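PDB 7KV1: SusD family protein from Bacteroides uniformis, which probably binds beta-glucans at the cell surface as a SusD-like glycan-binding protein, supporting the use of these polysaccharides by a gut bacterium. Local coordinates for residues N319-D324 and W359-D364. Sequence-based numbering, arbitrary orientation.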
ATOM      1  N   ASN A 319      11.406  21.786   2.584  1.00 21.04           N
ATOM      2  CA  ASN A 319      12.311  22.446   1.626  1.00 24.80           C
ATOM      3  C   ASN A 319      13.251  23.432   2.331  1.00 24.03           C
ATOM      4  O   ASN A 319      12.789  24.151   3.228  1.00 26.20           O
ATOM      5  CB  ASN A 319      11.494  23.206   0.584  1.00 25.61           C
ATOM      6  CG  ASN A 319      12.361  23.722  -0.544  1.00 26.48           C
ATOM      7  OD1 ASN A 319      12.717  24.892  -0.556  1.00 29.05           O
ATOM      8  ND2 ASN A 319      12.703  22.847  -1.468  1.00 24.43           N
ATOM      9  N   SER A 320      14.511  23.493   1.894  1.00 28.49           N
ATOM     10  CA  SER A 320      15.557  24.437   2.392  1.00 28.01           C
ATOM     11  C   SER A 320      15.608  24.332   3.913  1.00 27.22           C
ATOM     12  O   SER A 320      15.566  25.376   4.601  1.00 25.44           O
ATOM     13  CB  SER A 320      15.292  25.870   1.939  1.00 29.68           C
ATOM     14  OG  SER A 320      15.009  25.933   0.535  1.00 32.64           O
ATOM     15  N   PHE A 321      15.577  23.110   4.425  1.00 27.11           N
ATOM     16  CA  PHE A 321      15.537  22.847   5.879  1.00 28.10           C
ATOM     17  C   PHE A 321      16.861  23.310   6.486  1.00 28.56           C
ATOM     18  O   PHE A 321      17.902  22.886   6.013  1.00 29.28           O
ATOM     19  CB  PHE A 321      15.319  21.351   6.109  1.00 27.41           C
ATOM     20  CG  PHE A 321      15.129  20.929   7.550  1.00 26.50           C
ATOM     21  CD1 PHE A 321      14.087  21.428   8.313  1.00 25.79           C
ATOM     22  CD2 PHE A 321      15.975  19.998   8.129  1.00 26.63           C
ATOM     23  CE1 PHE A 321      13.901  21.010   9.623  1.00 26.79           C
ATOM     24  CE2 PHE A 321      15.813  19.606   9.453  1.00 28.63           C
ATOM     25  CZ  PHE A 321      14.761  20.100  10.192  1.00 27.18           C
ATOM     26  N   PRO A 322      16.895  24.115   7.567  1.00 29.88           N
ATOM     27  CA  PRO A 322      18.178  24.551   8.133  1.00 34.06           C
ATOM     28  C   PRO A 322      19.005  23.423   8.775  1.00 34.98           C
ATOM     29  O   PRO A 322      20.129  23.626   9.101  1.00 36.18           O
ATOM     30  CB  PRO A 322      17.785  25.599   9.189  1.00 33.59           C
ATOM     31  CG  PRO A 322      16.343  25.243   9.557  1.00 35.58           C
ATOM     32  CD  PRO A 322      15.738  24.690   8.272  1.00 32.01           C
ATOM     33  N   GLY A 323      18.425  22.249   8.962  1.00 36.73           N
ATOM     34  CA  GLY A 323      19.141  21.080   9.493  1.00 39.17           C
ATOM     35  C   GLY A 323      18.712  20.796  10.916  1.00 39.78           C
ATOM     36  O   GLY A 323      18.292  21.749  11.598  1.00 37.84           O
ATOM     37  N   ASP A 324      18.755  19.520  11.321  1.00 38.98           N
ATOM     38  CA  ASP A 324      18.553  19.065  12.728  1.00 38.85           C
ATOM     39  C   ASP A 324      19.642  18.022  12.992  1.00 40.97           C
ATOM     40  O   ASP A 324      20.505  17.867  12.110  1.00 39.65           O
ATOM     41  CB  ASP A 324      17.098  18.618  12.986  1.00 36.38           C
ATOM     42  CG  ASP A 324      16.606  17.382  12.239  1.00 37.60           C
ATOM     43  OD1 ASP A 324      17.419  16.762  11.498  1.00 38.13           O
ATOM     44  OD2 ASP A 324      15.395  17.017  12.433  1.00 34.86           O
ATOM     45  N   TRP A 359       6.278  13.989  12.560  1.00 19.47           N
ATOM     46  CA  TRP A 359       7.501  14.810  12.750  1.00 20.52           C
ATOM     47  C   TRP A 359       7.075  16.267  12.844  1.00 20.69           C
ATOM     48  O   TRP A 359       6.651  16.821  11.818  1.00 22.26           O
ATOM     49  CB  TRP A 359       8.473  14.556  11.612  1.00 22.19           C
ATOM     50  CG  TRP A 359       9.670  15.446  11.610  1.00 23.62           C
ATOM     51  CD1 TRP A 359      10.212  16.138  12.662  1.00 24.84           C
ATOM     52  CD2 TRP A 359      10.508  15.697  10.472  1.00 23.60           C
ATOM     53  NE1 TRP A 359      11.341  16.794  12.254  1.00 25.37           N
ATOM     54  CE2 TRP A 359      11.550  16.533  10.916  1.00 27.45           C
ATOM     55  CE3 TRP A 359      10.473  15.289   9.135  1.00 27.25           C
ATOM     56  CZ2 TRP A 359      12.512  17.014  10.035  1.00 26.45           C
ATOM     57  CZ3 TRP A 359      11.453  15.728   8.272  1.00 29.65           C
ATOM     58  CH2 TRP A 359      12.465  16.571   8.729  1.00 29.29           C
ATOM     59  N   VAL A 360       7.063  16.824  14.054  1.00 20.70           N
ATOM     60  CA  VAL A 360       6.562  18.196  14.310  1.00 23.71           C
ATOM     61  C   VAL A 360       7.793  19.099  14.325  1.00 24.40           C
ATOM     62  O   VAL A 360       8.707  18.843  15.132  1.00 23.74           O
ATOM     63  CB  VAL A 360       5.789  18.316  15.633  1.00 26.05           C
ATOM     64  CG1 VAL A 360       5.409  19.767  15.916  1.00 26.99           C
ATOM     65  CG2 VAL A 360       4.550  17.434  15.657  1.00 27.89           C
ATOM     66  N   ILE A 361       7.811  20.110  13.472  1.00 27.14           N
ATOM     67  CA  ILE A 361       8.909  21.119  13.452  1.00 26.42           C
ATOM     68  C   ILE A 361       8.427  22.355  14.222  1.00 26.89           C
ATOM     69  O   ILE A 361       7.358  22.852  13.914  1.00 26.49           O
ATOM     70  CB  ILE A 361       9.320  21.369  11.995  1.00 24.27           C
ATOM     71  CG1 ILE A 361       9.793  20.039  11.387  1.00 24.55           C
ATOM     72  CG2 ILE A 361      10.365  22.479  11.925  1.00 26.06           C
ATOM     73  CD1 ILE A 361      10.299  20.106   9.991  1.00 26.60           C
ATOM     74  N   ALA A 362       9.160  22.769  15.261  1.00 34.35           N
ATOM     75  CA  ALA A 362       8.872  23.969  16.090  1.00 33.78           C
ATOM     76  C   ALA A 362       8.629  25.177  15.165  1.00 34.42           C
ATOM     77  O   ALA A 362       9.360  25.284  14.149  1.00 29.87           O
ATOM     78  CB  ALA A 362      10.026  24.203  17.037  1.00 33.03           C
ATOM     79  N   GLU A 363       7.658  26.048  15.500  1.00 38.17           N
ATOM     80  CA  GLU A 363       7.258  27.236  14.689  1.00 39.78           C
ATOM     81  C   GLU A 363       8.472  28.166  14.513  1.00 42.73           C
ATOM     82  O   GLU A 363       8.540  28.854  13.489  1.00 44.07           O
ATOM     83  CB  GLU A 363       6.066  27.971  15.318  1.00 43.58           C
ATOM     84  N   ASP A 364       9.423  28.126  15.445  1.00 41.31           N
ATOM     85  CA  ASP A 364      10.609  29.011  15.482  1.00 45.05           C
ATOM     86  C   ASP A 364      11.625  28.537  14.443  1.00 46.01           C
ATOM     87  O   ASP A 364      12.537  29.318  14.170  1.00 41.77           O
ATOM     88  CB  ASP A 364      11.230  29.064  16.886  1.00 45.52           C
TER
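F321 and W359 meet as a T-shaped pair, the indole supplying the edge and the phenyl ring the face. The side chains reach toward each other, their planes 79° apart and the phenyl centroid 5.6 Å from that of the indole's six-membered ring. W359 CH2 lies over one face of F321, while F321 CZ comes up near the indole plane, 3.8 Å from CZ2 of W359. The phenyl ring gets there because CG of F321 stands anti to the backbone N (chi1 -175°), swinging it across to the strand.

Aliphatic packing fills the corner between the rings. I361 holds its CG1 branch extended, and the terminal CD1 sits 3.7 Å from CE1 of F321. The same methyl rests over a face of W359, offset toward the rim, so it touches both aromatic groups.

The polar side is D324. Its OD2 is 3.7 Å from CZ2 of W359, a van der Waals approach rather than a hydrogen bond, with the carboxylate turned 38° from the indole plane. The real partner of OD2 is R382, which makes a salt bridge to it and also a cation-pi contact with W359. With an alanine at W359, the F321 ring and the I361 methyl are likely to lose the indole they both touch, and R382 its aromatic partner.

In the fold, 319-324 belongs to the loop between helices 312-315 and 341-345, with W327 packing on F321. The segment 359-364 runs off strand 358-360, which follows helix 353-357 and pairs antiparallel with 376-378. The contact thus joins that loop to a small two-stranded antiparallel sheet, its centre about 28 Å from the centre of the chain, with F321, W359 and I361 buried.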